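Stromal cell-derived factor 2-like protein (Arabidopsis thaliana, PDB 3MAL) takes part in protein quality control and the unfolded protein response in the endoplasmic reticulum, in a complex with ERDJ3B and BIP1 needed for immune receptor accumulation. Local coordinates at residues L97-L110 against H148-K161. Residues are numbered along the deposited sequence; the frame is centred on the assembly and turned at random.
Sequences LHSHLHASPISGNL and HIDTSGYLHSHDKK
S99 CB sits squarely over one face of the H148 imidazole, 3.5 Å from the ring centroid, a CH-pi contact only 4° off the ring normal. Both ring nitrogens of H148 are bonded: ND1 shares a 2.7 Å hydrogen bond with T151 OG1, and NE2 bonds to the backbone oxygen of G124. This fixes the rotation of the ring. T151 OG1 accepts a bond from G153 N, closing an ST turn. The T151 chi1 of 58° sets OG1 between the backbone N and the carbonyl carbon, with CG2 beside the backbone N, where it meets L101 CD2 at 3.9 Å. One water bridges the segments, donating to S99 OG at 2.9 Å and bonding to T151 OG1. S99 OG also bonds to E111 O. L110 CD2 packs on G153 CA at 3.8 Å. Farther along, S107 OG lies at the edge of the H158 ring, near its plane. E171 OE1 bonds to both S107 OG and H158 NE2, so it links the two segments. I106 CD1 rests on K161 O at 3.6 Å. The contact joins two MIR repeats of the beta-trefoil: strands 96-100 and 154-161 do not pair directly, but flank strands 110-115 and 170-175, which pair with each other.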
loop_
_atom_site.group_PDB
_atom_site.type_symbol
_atom_site.label_atom_id
_atom_site.label_comp_id
_atom_site.label_asym_id
_atom_site.label_seq_id
_atom_site.Cartn_x
_atom_site.Cartn_y
_atom_site.Cartn_z
ATOM N N LEU A 97 5.513 -1.516 3.179
ATOM C CA LEU A 97 5.164 -0.364 2.324
ATOM C C LEU A 97 5.661 0.940 2.994
ATOM O O LEU A 97 5.353 1.199 4.157
ATOM C CB LEU A 97 3.641 -0.292 2.105
ATOM C CG LEU A 97 3.226 0.737 1.039
ATOM C CD1 LEU A 97 3.797 0.336 -0.345
ATOM C CD2 LEU A 97 1.686 0.969 1.014
ATOM N N HIS A 98 6.420 1.748 2.262
ATOM C CA HIS A 98 7.261 2.805 2.879
ATOM C C HIS A 98 7.278 4.057 2.000
ATOM O O HIS A 98 7.187 3.978 0.768
ATOM C CB HIS A 98 8.700 2.268 3.026
ATOM C CG HIS A 98 9.626 3.098 3.879
ATOM N ND1 HIS A 98 9.692 2.980 5.254
ATOM C CD2 HIS A 98 10.601 3.978 3.534
ATOM C CE1 HIS A 98 10.639 3.780 5.720
ATOM N NE2 HIS A 98 11.204 4.396 4.697
ATOM N N SER A 99 7.414 5.200 2.626
ATOM C CA SER A 99 7.678 6.479 1.922
ATOM C C SER A 99 8.647 7.394 2.719
ATOM O O SER A 99 9.071 7.047 3.767
ATOM C CB SER A 99 6.476 7.219 1.293
ATOM O OG SER A 99 6.775 8.227 0.366
ATOM N N HIS A 100 9.023 8.504 2.089
ATOM C CA HIS A 100 10.080 9.371 2.486
ATOM C C HIS A 100 10.333 10.440 1.395
ATOM O O HIS A 100 9.689 10.481 0.403
ATOM C CB HIS A 100 11.325 8.572 2.808
ATOM C CG HIS A 100 11.692 7.505 1.819
ATOM N ND1 HIS A 100 11.151 7.394 0.561
ATOM C CD2 HIS A 100 12.560 6.479 1.934
ATOM C CE1 HIS A 100 11.701 6.382 -0.069
ATOM N NE2 HIS A 100 12.557 5.803 0.743
ATOM N N LEU A 101 11.251 11.334 1.671
ATOM C CA LEU A 101 11.465 12.444 0.783
ATOM C C LEU A 101 12.506 12.153 -0.277
ATOM O O LEU A 101 13.525 12.813 -0.322
ATOM C CB LEU A 101 11.800 13.733 1.537
ATOM C CG LEU A 101 10.861 14.252 2.625
ATOM C CD1 LEU A 101 11.410 15.363 3.496
ATOM C CD2 LEU A 101 9.564 14.624 2.120
ATOM N N HIS A 102 12.277 11.146 -1.074
ATOM C CA HIS A 102 13.113 10.880 -2.235
ATOM C C HIS A 102 12.202 11.024 -3.441
ATOM O O HIS A 102 10.984 10.842 -3.316
ATOM C CB HIS A 102 13.676 9.450 -2.184
ATOM C CG HIS A 102 14.870 9.310 -1.305
ATOM N ND1 HIS A 102 14.812 8.767 -0.034
ATOM C CD2 HIS A 102 16.163 9.651 -1.510
ATOM C CE1 HIS A 102 16.020 8.778 0.501
ATOM N NE2 HIS A 102 16.859 9.297 -0.380
ATOM N N ALA A 103 12.771 11.380 -4.590
ATOM C CA ALA A 103 12.024 11.460 -5.852
ATOM C C ALA A 103 11.722 10.082 -6.482
ATOM O O ALA A 103 12.618 9.246 -6.637
ATOM C CB ALA A 103 12.773 12.367 -6.867
ATOM N N SER A 104 10.448 9.863 -6.828
ATOM C CA SER A 104 9.991 8.660 -7.548
ATOM C C SER A 104 10.594 8.678 -8.962
ATOM O O SER A 104 10.872 9.759 -9.487
ATOM C CB SER A 104 8.462 8.627 -7.601
ATOM O OG SER A 104 7.898 9.684 -8.386
ATOM N N PRO A 105 10.786 7.498 -9.587
ATOM C CA PRO A 105 11.633 7.476 -10.794
ATOM C C PRO A 105 11.066 8.070 -12.083
ATOM O O PRO A 105 11.854 8.414 -12.978
ATOM C CB PRO A 105 11.946 5.976 -10.991
ATOM C CG PRO A 105 11.235 5.242 -9.895
ATOM C CD PRO A 105 10.277 6.170 -9.234
ATOM N N ILE A 106 9.744 8.179 -12.215
ATOM C CA ILE A 106 9.171 8.670 -13.469
ATOM C C ILE A 106 8.675 10.108 -13.343
ATOM O O ILE A 106 9.064 10.963 -14.150
ATOM C CB ILE A 106 8.046 7.725 -14.067
ATOM C CG1 ILE A 106 8.636 6.359 -14.451
ATOM C CG2 ILE A 106 7.421 8.344 -15.298
ATOM C CD1 ILE A 106 7.621 5.403 -15.137
ATOM N N SER A 107 7.847 10.372 -12.330
ATOM C CA SER A 107 7.162 11.662 -12.201
ATOM C C SER A 107 7.804 12.627 -11.180
ATOM O O SER A 107 7.369 13.768 -11.039
ATOM C CB SER A 107 5.683 11.450 -11.881
ATOM O OG SER A 107 5.532 10.805 -10.612
ATOM N N GLY A 108 8.832 12.182 -10.470
ATOM C CA GLY A 108 9.519 13.070 -9.517
ATOM C C GLY A 108 8.626 13.471 -8.355
ATOM O O GLY A 108 8.761 14.577 -7.806
ATOM N N ASN A 109 7.699 12.581 -7.988
ATOM C CA ASN A 109 6.872 12.764 -6.792
ATOM C C ASN A 109 7.496 11.959 -5.650
ATOM O O ASN A 109 8.665 11.582 -5.739
ATOM C CB ASN A 109 5.412 12.367 -7.078
ATOM C CG ASN A 109 4.713 13.372 -7.993
ATOM O OD1 ASN A 109 4.578 14.545 -7.643
ATOM N ND2 ASN A 109 4.298 12.925 -9.167
ATOM N N LEU A 110 6.769 11.719 -4.563
ATOM C CA LEU A 110 7.390 11.066 -3.408
ATOM C C LEU A 110 7.638 9.612 -3.770
ATOM O O LEU A 110 6.722 8.927 -4.205
ATOM C CB LEU A 110 6.435 11.132 -2.209
ATOM C CG LEU A 110 6.459 12.178 -1.071
ATOM C CD1 LEU A 110 7.610 13.213 -1.077
ATOM C CD2 LEU A 110 5.052 12.789 -0.823
ATOM N N HIS A 148 0.377 8.673 3.780
ATOM C CA HIS A 148 1.611 8.412 4.483
ATOM C C HIS A 148 1.707 9.407 5.647
ATOM O O HIS A 148 1.635 10.613 5.428
ATOM C CB HIS A 148 2.788 8.539 3.512
ATOM C CG HIS A 148 4.117 8.132 4.094
ATOM N ND1 HIS A 148 5.133 9.033 4.337
ATOM C CD2 HIS A 148 4.599 6.919 4.455
ATOM C CE1 HIS A 148 6.182 8.395 4.831
ATOM N NE2 HIS A 148 5.885 7.111 4.909
ATOM N N ILE A 149 1.837 8.899 6.867
ATOM C CA ILE A 149 1.896 9.756 8.079
ATOM C C ILE A 149 3.023 10.801 8.030
ATOM O O ILE A 149 2.758 11.992 8.218
ATOM C CB ILE A 149 2.034 8.946 9.408
ATOM C CG1 ILE A 149 0.857 7.985 9.626
ATOM C CG2 ILE A 149 2.247 9.911 10.637
ATOM C CD1 ILE A 149 -0.508 8.632 9.823
ATOM N N ASP A 150 4.254 10.366 7.738
ATOM C CA ASP A 150 5.434 11.238 7.875
ATOM C C ASP A 150 5.545 12.329 6.823
ATOM O O ASP A 150 6.033 13.427 7.122
ATOM C CB ASP A 150 6.740 10.410 7.963
ATOM C CG ASP A 150 6.912 9.738 9.325
ATOM O OD1 ASP A 150 6.162 10.090 10.250
ATOM O OD2 ASP A 150 7.772 8.850 9.483
ATOM N N THR A 151 5.099 12.036 5.601
ATOM C CA THR A 151 5.193 12.987 4.499
ATOM C C THR A 151 3.862 13.621 4.123
ATOM O O THR A 151 3.842 14.591 3.376
ATOM C CB THR A 151 5.740 12.328 3.205
ATOM O OG1 THR A 151 4.890 11.237 2.834
ATOM C CG2 THR A 151 7.174 11.836 3.377
ATOM N N SER A 152 2.757 13.057 4.607
ATOM C CA SER A 152 1.408 13.432 4.164
ATOM C C SER A 152 1.081 13.102 2.687
ATOM O O SER A 152 0.058 13.552 2.178
ATOM C CB SER A 152 1.113 14.918 4.461
ATOM O OG SER A 152 1.205 15.177 5.834
ATOM N N GLY A 153 1.913 12.299 2.018
ATOM C CA GLY A 153 1.631 11.847 0.650
ATOM C C GLY A 153 0.512 10.800 0.567
ATOM O O GLY A 153 0.490 9.857 1.367
ATOM N N TYR A 154 -0.437 10.966 -0.355
ATOM C CA TYR A 154 -1.423 9.914 -0.624
ATOM C C TYR A 154 -0.774 8.920 -1.569
ATOM O O TYR A 154 -0.144 9.324 -2.554
ATOM C CB TYR A 154 -2.699 10.480 -1.276
ATOM C CG TYR A 154 -3.403 11.451 -0.387
ATOM C CD1 TYR A 154 -4.146 10.992 0.706
ATOM C CD2 TYR A 154 -3.286 12.828 -0.588
ATOM C CE1 TYR A 154 -4.802 11.870 1.549
ATOM C CE2 TYR A 154 -3.950 13.726 0.259
ATOM C CZ TYR A 154 -4.700 13.226 1.337
ATOM O OH TYR A 154 -5.360 14.065 2.215
ATOM N N LEU A 155 -0.904 7.631 -1.250
ATOM C CA LEU A 155 -0.508 6.565 -2.159
ATOM C C LEU A 155 -1.206 6.796 -3.511
ATOM O O LEU A 155 -2.441 6.930 -3.580
ATOM C CB LEU A 155 -0.919 5.193 -1.575
ATOM C CG LEU A 155 -0.474 3.984 -2.402
ATOM C CD1 LEU A 155 1.050 3.811 -2.282
ATOM C CD2 LEU A 155 -1.211 2.731 -1.909
ATOM N N HIS A 156 -0.422 6.786 -4.583
ATOM C CA HIS A 156 -0.880 7.294 -5.870
ATOM C C HIS A 156 -0.365 6.398 -6.988
ATOM O O HIS A 156 0.733 5.869 -6.886
ATOM C CB HIS A 156 -0.302 8.710 -6.062
ATOM C CG HIS A 156 -0.975 9.498 -7.137
ATOM N ND1 HIS A 156 -0.537 9.497 -8.446
ATOM C CD2 HIS A 156 -2.034 10.336 -7.092
ATOM C CE1 HIS A 156 -1.309 10.290 -9.167
ATOM N NE2 HIS A 156 -2.215 10.820 -8.365
ATOM N N SER A 157 -1.177 6.195 -8.030
ATOM C CA SER A 157 -0.673 5.659 -9.280
ATOM C C SER A 157 -1.315 6.368 -10.478
ATOM O O SER A 157 -2.127 7.298 -10.324
ATOM C CB SER A 157 -0.865 4.131 -9.363
ATOM O OG SER A 157 0.069 3.557 -10.275
ATOM N N HIS A 158 -0.921 5.934 -11.672
ATOM C CA HIS A 158 -1.325 6.578 -12.933
ATOM C C HIS A 158 -0.779 5.782 -14.115
ATOM O O HIS A 158 0.069 4.909 -13.955
ATOM C CB HIS A 158 -0.844 8.037 -13.054
ATOM C CG HIS A 158 0.515 8.309 -12.462
ATOM N ND1 HIS A 158 0.885 9.559 -12.007
ATOM C CD2 HIS A 158 1.579 7.501 -12.234
ATOM C CE1 HIS A 158 2.119 9.513 -11.530
ATOM N NE2 HIS A 158 2.568 8.274 -11.661
ATOM N N ASP A 159 -1.255 6.122 -15.300
ATOM C CA ASP A 159 -0.847 5.473 -16.535
ATOM C C ASP A 159 0.524 6.030 -16.967
ATOM O O ASP A 159 0.652 6.647 -18.027
ATOM C CB ASP A 159 -1.914 5.760 -17.595
ATOM C CG ASP A 159 -1.701 4.991 -18.872
ATOM O OD1 ASP A 159 -1.064 3.923 -18.842
ATOM O OD2 ASP A 159 -2.162 5.481 -19.915
ATOM N N LYS A 160 1.527 5.826 -16.114
ATOM C CA LYS A 160 2.925 6.176 -16.389
ATOM C C LYS A 160 3.724 4.919 -16.111
ATOM O O LYS A 160 3.763 4.461 -14.973
ATOM C CB LYS A 160 3.384 7.351 -15.510
ATOM C CG LYS A 160 2.567 8.626 -15.770
ATOM C CD LYS A 160 3.262 9.863 -15.213
ATOM C CE LYS A 160 2.377 11.115 -15.305
ATOM N NZ LYS A 160 2.487 11.768 -16.636
ATOM N N LYS A 161 4.329 4.345 -17.161
ATOM C CA LYS A 161 4.827 2.979 -17.087
ATOM C C LYS A 161 6.321 2.830 -17.307
ATOM O O LYS A 161 6.914 3.556 -18.108
ATOM C CB LYS A 161 4.117 2.093 -18.115
ATOM C CG LYS A 161 2.608 2.021 -18.014
ATOM C CD LYS A 161 2.146 0.963 -18.999
ATOM C CE LYS A 161 0.815 1.269 -19.648
ATOM N NZ LYS A 161 -0.305 0.639 -18.914
HETATM O O HOH W 1 4.156 9.500 0.329
#